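PDB 4ND2: lactate dehydrogenase, adjacent gene encodes predicted malate dehydrogenase, which probably catalyses the NAD-dependent interconversion of (S)-lactate and pyruvate, as other lactate dehydrogenases of the LDH/MDH superfamily do. Local coordinates for residues N18-V23 against A29-F34; G96-L101 against V128-K133; F116-T121 against V241-A246. All coordinates share one frame; numbering follows the deposited sequence.

Contact 1. Residues N18-V23 against A29-F34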
loop_
_atom_site.group_PDB
_atom_site.type_symbol
_atom_site.label_atom_id
_atom_site.label_comp_id
_atom_site.label_asym_id
_atom_site.label_seq_id
_atom_site.Cartn_x
_atom_site.Cartn_y
_atom_site.Cartn_z
ATOM N N ASN A 18 -16.962 -4.205 8.538
ATOM C CA ASN A 18 -15.676 -3.506 8.467
ATOM C C ASN A 18 -14.515 -4.441 8.160
ATOM O O ASN A 18 -13.628 -4.090 7.388
ATOM C CB ASN A 18 -15.385 -2.751 9.768
ATOM C CG ASN A 18 -16.027 -1.382 9.809
ATOM O OD1 ASN A 18 -16.500 -0.862 8.798
ATOM N ND2 ASN A 18 -16.027 -0.776 10.987
ATOM N N ILE A 19 -14.516 -5.626 8.764
ATOM C CA ILE A 19 -13.469 -6.612 8.491
ATOM C C ILE A 19 -13.449 -6.964 7.004
ATOM O O ILE A 19 -12.395 -6.946 6.367
ATOM C CB ILE A 19 -13.651 -7.893 9.329
ATOM C CG1 ILE A 19 -13.360 -7.603 10.805
ATOM C CG2 ILE A 19 -12.735 -9.001 8.825
ATOM C CD1 ILE A 19 -13.749 -8.726 11.742
ATOM N N ALA A 20 -14.619 -7.282 6.456
ATOM C CA ALA A 20 -14.734 -7.637 5.040
ATOM C C ALA A 20 -14.223 -6.515 4.136
ATOM O O ALA A 20 -13.521 -6.766 3.154
ATOM C CB ALA A 20 -16.178 -7.975 4.701
ATOM N N TYR A 21 -14.579 -5.284 4.494
ATOM C CA TYR A 21 -14.198 -4.072 3.767
ATOM C C TYR A 21 -12.679 -3.932 3.677
ATOM O O TYR A 21 -12.124 -3.712 2.597
ATOM C CB TYR A 21 -14.791 -2.867 4.513
ATOM C CG TYR A 21 -14.861 -1.533 3.796
ATOM C CD1 TYR A 21 -15.113 -1.441 2.429
ATOM C CD2 TYR A 21 -14.760 -0.345 4.521
ATOM C CE1 TYR A 21 -15.214 -0.209 1.802
ATOM C CE2 TYR A 21 -14.862 0.888 3.903
ATOM C CZ TYR A 21 -15.094 0.952 2.546
ATOM O OH TYR A 21 -15.203 2.184 1.938
ATOM N N ILE A 22 -12.020 -4.078 4.821
ATOM C CA ILE A 22 -10.570 -3.892 4.924
ATOM C C ILE A 22 -9.803 -5.060 4.308
ATOM O O ILE A 22 -8.817 -4.846 3.598
ATOM C CB ILE A 22 -10.142 -3.688 6.397
ATOM C CG1 ILE A 22 -10.805 -2.431 6.974
ATOM C CG2 ILE A 22 -8.623 -3.608 6.525
ATOM C CD1 ILE A 22 -10.518 -1.156 6.213
ATOM N N VAL A 23 -10.250 -6.285 4.580
ATOM C CA VAL A 23 -9.648 -7.478 3.978
ATOM C C VAL A 23 -9.696 -7.366 2.456
ATOM O O VAL A 23 -8.697 -7.617 1.778
ATOM C CB VAL A 23 -10.362 -8.777 4.424
ATOM C CG1 VAL A 23 -9.961 -9.960 3.551
ATOM C CG2 VAL A 23 -10.065 -9.081 5.889
ATOM N N ALA A 29 -7.399 -11.593 1.274
ATOM C CA ALA A 29 -8.085 -12.858 1.035
ATOM C C ALA A 29 -9.458 -12.616 0.420
ATOM O O ALA A 29 -9.924 -11.475 0.335
ATOM C CB ALA A 29 -8.236 -13.625 2.343
ATOM N N ASP A 30 -10.088 -13.699 -0.020
ATOM C CA ASP A 30 -11.520 -13.689 -0.301
ATOM C C ASP A 30 -12.242 -13.715 1.038
ATOM O O ASP A 30 -11.717 -14.241 2.022
ATOM C CB ASP A 30 -11.937 -14.913 -1.119
ATOM C CG ASP A 30 -11.461 -14.857 -2.561
ATOM O OD1 ASP A 30 -11.057 -13.777 -3.048
ATOM O OD2 ASP A 30 -11.510 -15.914 -3.219
ATOM N N VAL A 31 -13.450 -13.162 1.068
ATOM C CA VAL A 31 -14.224 -13.071 2.297
ATOM C C VAL A 31 -15.595 -13.726 2.135
ATOM O O VAL A 31 -16.269 -13.521 1.128
ATOM C CB VAL A 31 -14.424 -11.601 2.717
ATOM C CG1 VAL A 31 -15.272 -11.511 3.981
ATOM C CG2 VAL A 31 -13.077 -10.922 2.922
ATOM N N VAL A 32 -15.989 -14.513 3.134
ATOM C CA VAL A 32 -17.357 -15.006 3.247
ATOM C C VAL A 32 -17.992 -14.363 4.475
ATOM O O VAL A 32 -17.592 -14.647 5.605
ATOM C CB VAL A 32 -17.407 -16.542 3.379
ATOM C CG1 VAL A 32 -18.843 -17.022 3.570
ATOM C CG2 VAL A 32 -16.784 -17.193 2.156
ATOM N N LEU A 33 -18.959 -13.480 4.243
ATOM C CA LEU A 33 -19.733 -12.869 5.320
ATOM C C LEU A 33 -20.919 -13.770 5.662
ATOM O O LEU A 33 -21.838 -13.924 4.857
ATOM C CB LEU A 33 -20.236 -11.479 4.913
ATOM C CG LEU A 33 -19.274 -10.306 5.106
ATOM C CD1 LEU A 33 -19.715 -9.109 4.277
ATOM C CD2 LEU A 33 -19.163 -9.927 6.578
ATOM N N PHE A 34 -20.884 -14.365 6.852
ATOM C CA PHE A 34 -21.956 -15.239 7.324
ATOM C C PHE A 34 -22.835 -14.503 8.331
ATOM O O PHE A 34 -22.335 -13.788 9.198
ATOM C CB PHE A 34 -21.373 -16.504 7.969
ATOM C CG PHE A 34 -22.415 -17.446 8.515
ATOM C CD1 PHE A 34 -22.845 -18.536 7.769
ATOM C CD2 PHE A 34 -22.969 -17.246 9.778
ATOM C CE1 PHE A 34 -23.806 -19.404 8.269
ATOM C CE2 PHE A 34 -23.929 -18.110 10.281
ATOM C CZ PHE A 34 -24.348 -19.191 9.526
#
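A20 and V23 pack on A29, V31 and L33 in a largely apolar helix-on-strand contact inside the first beta-alpha-beta unit of the Rossmann domain, where helix 14-26 covers strand 30-34 of the parallel sheet. The helix runs back against the strand, with 166° between the directions of the two short axes and 8.6 Å at closest approach, as a crossover helix between parallel neighbours does. The methyl of A20 sits between two strand residues two apart: its CB is 3.7 Å from V31 CG1 and equally 3.7 Å from L33 CD1. One turn on, V23 has CG1 anti to its backbone N (chi1 166°), which carries that methyl down to the strand, 3.6 Å from A29 O and a tight 3.3 Å from V31 CG2. The two valine side chains cross obliquely, and V31 divides its branches, CG1 going to A20 and CG2 to V23. V23 also touches I7 of strand 6-10, while L33 reaches S12 in the glycine-rich turn. No hydrogen bond links the two segments, and the burial of A29 N is not paid for by one. The helix is therefore held to this strand by the close fit of small methyl groups, without directional bonds.

Contact 2. Residues G96-L101 against V128-K133; sequences GNARIL and VSHFQK. With A3D (3-acetylpyridine adenine dinucleotide), chain C.
H130 of helix 124-135 reaches across to A98 and L101 of helix 94-111, two helices of the Rossmann nucleotide-binding domain joined in the chain through strand 116-119. Their short axes cross at -31° and come within 9.7 Å, running in roughly the same direction. From CB, the H130 side chain sets out with CG anti to the backbone N (chi1 -176°), which swings the imidazole over to the neighbouring helix. There CD2 lies 3.4 Å from A98 O and, at the ring edge, 4.2 Å from L101 CB. The A98 methyl lies over one ring face, off centre toward the rim, in a CH-pi contact of 4.2 Å from CB to the ring centroid. At the tip, H130 NE2 lies 3.1 Å from A98 O in a weak hydrogen bond, bent to 121°; NE2 is also hydrogen-bonded to D102 OD2, so the carboxylate one turn along the helix is probably the main partner of NE2. F131 completes the seam beside L101 and packs further along helix 94-111 on V104, A105 and V108. On another side of helix 94-111, I100 faces the adenine of the cofactor analogue, and N97 hydrogen-bonds N122 and S81, both cofactor-binding residues. Between L101 and F131 the apolar join is made by L101 CD2, which rests 4.2 Å from F131 CB.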
loop_
_atom_site.group_PDB
_atom_site.type_symbol
_atom_site.label_atom_id
_atom_site.label_comp_id
_atom_site.label_asym_id
_atom_site.label_seq_id
_atom_site.Cartn_x
_atom_site.Cartn_y
_atom_site.Cartn_z
ATOM N N GLY A 96 -25.989 -15.479 26.625
ATOM C CA GLY A 96 -26.469 -15.496 25.248
ATOM C C GLY A 96 -25.385 -15.813 24.231
ATOM O O GLY A 96 -25.595 -16.614 23.322
ATOM N N ASN A 97 -24.219 -15.194 24.380
ATOM C CA ASN A 97 -23.141 -15.390 23.408
ATOM C C ASN A 97 -22.459 -16.747 23.522
ATOM O O ASN A 97 -21.991 -17.287 22.520
ATOM C CB ASN A 97 -22.125 -14.249 23.490
ATOM C CG ASN A 97 -22.684 -12.943 22.955
ATOM O OD1 ASN A 97 -23.760 -12.914 22.354
ATOM N ND2 ASN A 97 -21.956 -11.857 23.167
ATOM N N ALA A 98 -22.421 -17.309 24.726
ATOM C CA ALA A 98 -21.945 -18.681 24.904
ATOM C C ALA A 98 -22.770 -19.646 24.052
ATOM O O ALA A 98 -22.222 -20.543 23.408
ATOM C CB ALA A 98 -22.015 -19.083 26.366
ATOM N N ARG A 99 -24.086 -19.446 24.047
ATOM C CA ARG A 99 -24.998 -20.270 23.256
ATOM C C ARG A 99 -24.788 -20.086 21.752
ATOM O O ARG A 99 -24.829 -21.053 20.997
ATOM C CB ARG A 99 -26.453 -19.963 23.633
ATOM C CG ARG A 99 -26.836 -20.396 25.045
ATOM C CD ARG A 99 -26.764 -21.907 25.209
ATOM N NE ARG A 99 -27.516 -22.585 24.150
ATOM C CZ ARG A 99 -27.234 -23.787 23.645
ATOM N NH1 ARG A 99 -26.199 -24.500 24.081
ATOM N NH2 ARG A 99 -28.002 -24.284 22.679
ATOM N N ILE A 100 -24.554 -18.851 21.319
ATOM C CA ILE A 100 -24.233 -18.593 19.913
ATOM C C ILE A 100 -22.976 -19.358 19.510
ATOM O O ILE A 100 -22.957 -20.025 18.474
ATOM C CB ILE A 100 -24.054 -17.086 19.627
ATOM C CG1 ILE A 100 -25.409 -16.380 19.691
ATOM C CG2 ILE A 100 -23.416 -16.863 18.258
ATOM C CD1 ILE A 100 -25.323 -14.869 19.669
ATOM N N LEU A 101 -21.938 -19.274 20.338
ATOM C CA LEU A 101 -20.660 -19.922 20.032
ATOM C C LEU A 101 -20.741 -21.450 19.982
ATOM O O LEU A 101 -19.962 -22.078 19.266
ATOM C CB LEU A 101 -19.559 -19.462 20.998
ATOM C CG LEU A 101 -18.747 -18.245 20.535
ATOM C CD1 LEU A 101 -19.622 -17.075 20.104
ATOM C CD2 LEU A 101 -17.792 -17.808 21.633
ATOM N N VAL A 128 -13.562 -17.092 24.224
ATOM C CA VAL A 128 -12.476 -17.820 23.557
ATOM C C VAL A 128 -12.316 -19.213 24.162
ATOM O O VAL A 128 -12.242 -20.209 23.440
ATOM C CB VAL A 128 -11.121 -17.083 23.664
ATOM C CG1 VAL A 128 -9.988 -17.946 23.114
ATOM C CG2 VAL A 128 -11.166 -15.754 22.929
ATOM N N SER A 129 -12.246 -19.260 25.492
ATOM C CA SER A 129 -12.105 -20.512 26.230
ATOM C C SER A 129 -13.287 -21.437 25.957
ATOM O O SER A 129 -13.111 -22.632 25.717
ATOM C CB SER A 129 -12.009 -20.231 27.731
ATOM O OG SER A 129 -11.748 -21.418 28.454
ATOM N N HIS A 130 -14.489 -20.871 25.990
ATOM C CA HIS A 130 -15.704 -21.619 25.698
ATOM C C HIS A 130 -15.669 -22.219 24.294
ATOM O O HIS A 130 -15.966 -23.400 24.121
ATOM C CB HIS A 130 -16.937 -20.728 25.857
ATOM C CG HIS A 130 -18.230 -21.458 25.676
ATOM N ND1 HIS A 130 -18.654 -22.442 26.543
ATOM C CD2 HIS A 130 -19.186 -21.358 24.723
ATOM C CE1 HIS A 130 -19.818 -22.914 26.135
ATOM N NE2 HIS A 130 -20.163 -22.273 25.032
ATOM N N PHE A 131 -15.295 -21.416 23.298
ATOM C CA PHE A 131 -15.237 -21.902 21.918
ATOM C C PHE A 131 -14.232 -23.036 21.738
ATOM O O PHE A 131 -14.515 -24.010 21.040
ATOM C CB PHE A 131 -14.905 -20.785 20.927
ATOM C CG PHE A 131 -14.927 -21.243 19.499
ATOM C CD1 PHE A 131 -16.106 -21.217 18.767
ATOM C CD2 PHE A 131 -13.781 -21.748 18.900
ATOM C CE1 PHE A 131 -16.135 -21.662 17.458
ATOM C CE2 PHE A 131 -13.804 -22.196 17.591
ATOM C CZ PHE A 131 -14.985 -22.152 16.868
ATOM N N GLN A 132 -13.058 -22.901 22.345
ATOM C CA GLN A 132 -12.032 -23.936 22.242
ATOM C C GLN A 132 -12.532 -25.249 22.845
ATOM O O GLN A 132 -12.333 -26.317 22.266
ATOM C CB GLN A 132 -10.732 -23.489 22.921
ATOM C CG GLN A 132 -9.537 -24.393 22.642
ATOM C CD GLN A 132 -9.519 -25.653 23.492
ATOM O OE1 GLN A 132 -9.951 -25.644 24.643
ATOM N NE2 GLN A 132 -9.020 -26.743 22.926
ATOM N N LYS A 133 -13.190 -25.156 23.999
ATOM C CA LYS A 133 -13.707 -26.335 24.690
ATOM C C LYS A 133 -14.757 -27.068 23.852
ATOM O O LYS A 133 -14.653 -28.278 23.651
ATOM C CB LYS A 133 -14.296 -25.952 26.053
ATOM C CG LYS A 133 -14.592 -27.146 26.951
ATOM C CD LYS A 133 -15.186 -26.720 28.283
ATOM C CE LYS A 133 -15.491 -27.928 29.157
ATOM N NZ LYS A 133 -16.164 -27.551 30.432
HETATM P PA A3D C . -23.639 -6.192 15.941
HETATM O O1A A3D C . -23.493 -5.004 15.030
HETATM O O2A A3D C . -24.885 -6.333 16.776
HETATM O O5B A3D C . -23.474 -7.524 15.066
HETATM C C5B A3D C . -23.736 -8.821 15.587
HETATM C C4B A3D C . -24.156 -9.703 14.422
HETATM O O4B A3D C . -24.186 -11.072 14.831
HETATM C C3B A3D C . -25.552 -9.359 13.902
HETATM O O3B A3D C . -25.509 -9.002 12.516
HETATM C C2B A3D C . -26.365 -10.621 14.126
HETATM O O2B A3D C . -27.327 -10.883 13.101
HETATM C C1B A3D C . -25.290 -11.690 14.174
HETATM N N9A A3D C . -25.718 -12.927 14.860
HETATM C C8A A3D C . -26.525 -13.047 15.932
HETATM N N7A A3D C . -26.679 -14.355 16.258
HETATM C C5A A3D C . -25.967 -15.082 15.383
HETATM C C6A A3D C . -25.691 -16.514 15.153
HETATM N N6A A3D C . -26.232 -17.465 15.953
HETATM N N1A A3D C . -24.879 -16.837 14.118
HETATM C C2A A3D C . -24.328 -15.910 13.309
HETATM N N3A A3D C . -24.541 -14.591 13.464
HETATM C C4A A3D C . -25.332 -14.131 14.463
HETATM O O3 A3D C . -22.392 -6.297 16.962
HETATM P PN A3D C . -20.901 -5.744 16.668
HETATM O O1N A3D C . -20.878 -4.267 16.941
HETATM O O2N A3D C . -20.413 -6.261 15.343
HETATM O O5D A3D C . -20.073 -6.502 17.819
HETATM C C5D A3D C . -19.953 -7.919 17.765
HETATM C C4D A3D C . -19.349 -8.483 19.046
HETATM O O4D A3D C . -17.997 -8.033 19.188
HETATM C C3D A3D C . -20.085 -8.049 20.311
HETATM O O3D A3D C . -20.229 -9.164 21.192
HETATM C C2D A3D C . -19.173 -7.024 20.944
HETATM O O2D A3D C . -19.282 -6.954 22.369
HETATM C C1D A3D C . -17.814 -7.549 20.519
HETATM N N1N A3D C . -16.746 -6.553 20.579
HETATM C C2N A3D C . -15.592 -6.901 21.168
HETATM C C3N A3D C . -14.539 -6.001 21.258
HETATM C C7N A3D C . -13.249 -6.391 21.913
HETATM O O7N A3D C . -12.386 -5.544 22.026
HETATM C C8N A3D C . -13.033 -7.791 22.400
HETATM C C4N A3D C . -14.691 -4.729 20.724
HETATM C C5N A3D C . -15.891 -4.391 20.117
HETATM C C6N A3D C . -16.913 -5.329 20.058
#

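Contact 3. Residues F116-T121 against V241-A246; sequences FVICIT and VKMAEA. With A3D (3-acetylpyridine adenine dinucleotide), chain C.
I118 CG1 and M243 CG both lie beside their backbone N, anti to the carbonyl carbon, and this brings the two side chains together: with I118 chi1 at -58°, an extended chi2 carries CD1 to the helix. That methyl ends over the backbone of helix 234-248, 3.8 Å from A244 N and 3.9 Å from M243 CB, with A244 CB a little farther off at 4.3 Å. M243 passes aslant it. Its chain is extended to SD, which lies beside I118 CG2, and the bend at chi3 (67°) turns CE against the same methyl, with CE 4.0 Å from I118 CG2. The two side chains thus engage by both branches of I118, CD1 near the root of the methionine and CG2 near its end. F116 adds a looser contact to the M243 carbonyl, and its ring stacks on Y247 farther along the helix. M145, a cofactor-binding residue, touches both I118 and M243. Just past the strand, I120 O comes within 3.2 Å of C2N in the pyridine ring of the cofactor analogue. A helix of the C-terminal domain region packed antiparallel, at 164°, on a strand whose C-terminal end opens onto the cofactor site belongs to the two-domain fold of the LDH/MDH superfamily.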
loop_
_atom_site.group_PDB
_atom_site.type_symbol
_atom_site.label_atom_id
_atom_site.label_comp_id
_atom_site.label_asym_id
_atom_site.label_seq_id
_atom_site.Cartn_x
_atom_site.Cartn_y
_atom_site.Cartn_z
ATOM N N PHE A 116 -7.686 -21.187 11.463
ATOM C CA PHE A 116 -7.228 -20.377 12.585
ATOM C C PHE A 116 -8.401 -19.512 13.028
ATOM O O PHE A 116 -8.915 -18.719 12.240
ATOM C CB PHE A 116 -6.047 -19.504 12.157
ATOM C CG PHE A 116 -5.455 -18.680 13.267
ATOM C CD1 PHE A 116 -4.929 -19.292 14.398
ATOM C CD2 PHE A 116 -5.397 -17.296 13.173
ATOM C CE1 PHE A 116 -4.369 -18.540 15.418
ATOM C CE2 PHE A 116 -4.839 -16.538 14.189
ATOM C CZ PHE A 116 -4.324 -17.162 15.313
ATOM N N VAL A 117 -8.836 -19.676 14.273
ATOM C CA VAL A 117 -10.039 -19.005 14.760
ATOM C C VAL A 117 -9.688 -17.807 15.636
ATOM O O VAL A 117 -8.986 -17.952 16.637
ATOM C CB VAL A 117 -10.940 -19.970 15.557
ATOM C CG1 VAL A 117 -12.152 -19.237 16.125
ATOM C CG2 VAL A 117 -11.376 -21.132 14.673
ATOM N N ILE A 118 -10.190 -16.632 15.252
ATOM C CA ILE A 118 -10.026 -15.403 16.027
ATOM C C ILE A 118 -11.390 -14.962 16.563
ATOM O O ILE A 118 -12.256 -14.536 15.795
ATOM C CB ILE A 118 -9.426 -14.265 15.173
ATOM C CG1 ILE A 118 -8.069 -14.681 14.588
ATOM C CG2 ILE A 118 -9.280 -12.994 16.001
ATOM C CD1 ILE A 118 -7.607 -13.823 13.426
ATOM N N CYS A 119 -11.581 -15.069 17.875
ATOM C CA CYS A 119 -12.826 -14.642 18.510
ATOM C C CYS A 119 -12.807 -13.152 18.821
ATOM O O CYS A 119 -11.788 -12.619 19.258
ATOM C CB CYS A 119 -13.066 -15.423 19.801
ATOM S SG CYS A 119 -13.283 -17.193 19.548
ATOM N N ILE A 120 -13.932 -12.486 18.572
ATOM C CA ILE A 120 -14.134 -11.090 18.970
ATOM C C ILE A 120 -15.312 -10.958 19.948
ATOM O O ILE A 120 -15.309 -10.080 20.808
ATOM C CB ILE A 120 -14.353 -10.181 17.739
ATOM C CG1 ILE A 120 -13.152 -10.293 16.787
ATOM C CG2 ILE A 120 -14.578 -8.734 18.169
ATOM C CD1 ILE A 120 -13.254 -9.443 15.542
ATOM N N THR A 121 -16.306 -11.836 19.811
ATOM C CA THR A 121 -17.495 -11.861 20.674
ATOM C C THR A 121 -17.168 -11.717 22.163
ATOM O O THR A 121 -16.319 -12.442 22.684
ATOM C CB THR A 121 -18.267 -13.182 20.472
ATOM O OG1 THR A 121 -18.516 -13.382 19.076
ATOM C CG2 THR A 121 -19.588 -13.169 21.229
ATOM N N VAL A 241 -7.971 -7.876 11.639
ATOM C CA VAL A 241 -7.305 -8.013 10.342
ATOM C C VAL A 241 -5.789 -8.140 10.523
ATOM O O VAL A 241 -5.149 -8.953 9.853
ATOM C CB VAL A 241 -7.635 -6.835 9.392
ATOM C CG1 VAL A 241 -6.807 -6.912 8.114
ATOM C CG2 VAL A 241 -9.118 -6.827 9.044
ATOM N N LYS A 242 -5.222 -7.355 11.436
ATOM C CA LYS A 242 -3.791 -7.453 11.736
ATOM C C LYS A 242 -3.437 -8.860 12.213
ATOM O O LYS A 242 -2.407 -9.407 11.827
ATOM C CB LYS A 242 -3.369 -6.418 12.788
ATOM C CG LYS A 242 -3.559 -4.959 12.385
ATOM C CD LYS A 242 -2.843 -4.573 11.097
ATOM C CE LYS A 242 -1.328 -4.652 11.234
ATOM N NZ LYS A 242 -0.656 -4.257 9.968
ATOM N N MET A 243 -4.307 -9.451 13.028
ATOM C CA MET A 243 -4.107 -10.822 13.507
ATOM C C MET A 243 -4.221 -11.842 12.374
ATOM O O MET A 243 -3.437 -12.787 12.308
ATOM C CB MET A 243 -5.103 -11.151 14.624
ATOM C CG MET A 243 -4.877 -10.337 15.888
ATOM S SD MET A 243 -6.096 -10.642 17.179
ATOM C CE MET A 243 -5.729 -12.340 17.604
ATOM N N ALA A 244 -5.194 -11.642 11.486
ATOM C CA ALA A 244 -5.359 -12.501 10.311
ATOM C C ALA A 244 -4.148 -12.416 9.380
ATOM O O ALA A 244 -3.696 -13.439 8.858
ATOM C CB ALA A 244 -6.633 -12.137 9.557
ATOM N N GLU A 245 -3.638 -11.199 9.178
ATOM C CA GLU A 245 -2.415 -10.965 8.396
ATOM C C GLU A 245 -1.220 -11.753 8.930
ATOM O O GLU A 245 -0.469 -12.353 8.161
ATOM C CB GLU A 245 -2.028 -9.486 8.423
ATOM C CG GLU A 245 -2.866 -8.551 7.571
ATOM C CD GLU A 245 -2.481 -7.096 7.785
ATOM O OE1 GLU A 245 -1.378 -6.842 8.317
ATOM O OE2 GLU A 245 -3.276 -6.202 7.428
ATOM N N ALA A 246 -1.034 -11.709 10.248
ATOM C CA ALA A 246 0.081 -12.394 10.900
ATOM C C ALA A 246 0.063 -13.892 10.611
ATOM O O ALA A 246 1.108 -14.491 10.356
ATOM C CB ALA A 246 0.049 -12.147 12.400
HETATM P PA A3D C . -23.639 -6.192 15.941
HETATM O O1A A3D C . -23.493 -5.004 15.030
HETATM O O2A A3D C . -24.885 -6.333 16.776
HETATM O O5B A3D C . -23.474 -7.524 15.066
HETATM C C5B A3D C . -23.736 -8.821 15.587
HETATM C C4B A3D C . -24.156 -9.703 14.422
HETATM O O4B A3D C . -24.186 -11.072 14.831
HETATM C C3B A3D C . -25.552 -9.359 13.902
HETATM O O3B A3D C . -25.509 -9.002 12.516
HETATM C C2B A3D C . -26.365 -10.621 14.126
HETATM O O2B A3D C . -27.327 -10.883 13.101
HETATM C C1B A3D C . -25.290 -11.690 14.174
HETATM N N9A A3D C . -25.718 -12.927 14.860
HETATM C C8A A3D C . -26.525 -13.047 15.932
HETATM N N7A A3D C . -26.679 -14.355 16.258
HETATM C C5A A3D C . -25.967 -15.082 15.383
HETATM C C6A A3D C . -25.691 -16.514 15.153
HETATM N N6A A3D C . -26.232 -17.465 15.953
HETATM N N1A A3D C . -24.879 -16.837 14.118
HETATM C C2A A3D C . -24.328 -15.910 13.309
HETATM N N3A A3D C . -24.541 -14.591 13.464
HETATM C C4A A3D C . -25.332 -14.131 14.463
HETATM O O3 A3D C . -22.392 -6.297 16.962
HETATM P PN A3D C . -20.901 -5.744 16.668
HETATM O O1N A3D C . -20.878 -4.267 16.941
HETATM O O2N A3D C . -20.413 -6.261 15.343
HETATM O O5D A3D C . -20.073 -6.502 17.819
HETATM C C5D A3D C . -19.953 -7.919 17.765
HETATM C C4D A3D C . -19.349 -8.483 19.046
HETATM O O4D A3D C . -17.997 -8.033 19.188
HETATM C C3D A3D C . -20.085 -8.049 20.311
HETATM O O3D A3D C . -20.229 -9.164 21.192
HETATM C C2D A3D C . -19.173 -7.024 20.944
HETATM O O2D A3D C . -19.282 -6.954 22.369
HETATM C C1D A3D C . -17.814 -7.549 20.519
HETATM N N1N A3D C . -16.746 -6.553 20.579
HETATM C C2N A3D C . -15.592 -6.901 21.168
HETATM C C3N A3D C . -14.539 -6.001 21.258
HETATM C C7N A3D C . -13.249 -6.391 21.913
HETATM O O7N A3D C . -12.386 -5.544 22.026
HETATM C C8N A3D C . -13.033 -7.791 22.400
HETATM C C4N A3D C . -14.691 -4.729 20.724
HETATM C C5N A3D C . -15.891 -4.391 20.117
HETATM C C6N A3D C . -16.913 -5.329 20.058
#

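In the fold
Contact 3 is the common neighbour of the other two. Its strand 116-119 belongs to the same parallel sheet as strand 30-34 of contact 1, and the centres of contacts 1 and 3 are about 12 Å apart. They touch through I19 CD1 and I120 CD1, 3.9 Å apart, and through V23 and V241, so helices 14-26 and 234-248 pack side by side against the sheet. Contact 2 adjoins contact 3, with centres about 16 Å apart: V128 CG2 lies 3.7 Å from C119 CB, and F131 packs on V117. Contacts 1 and 2 do not meet, their nearest atoms being about 8 Å apart. The dinucleotide joins their surroundings: F34 touches it in contact 1, I100 in contact 2 and I120 in contact 3.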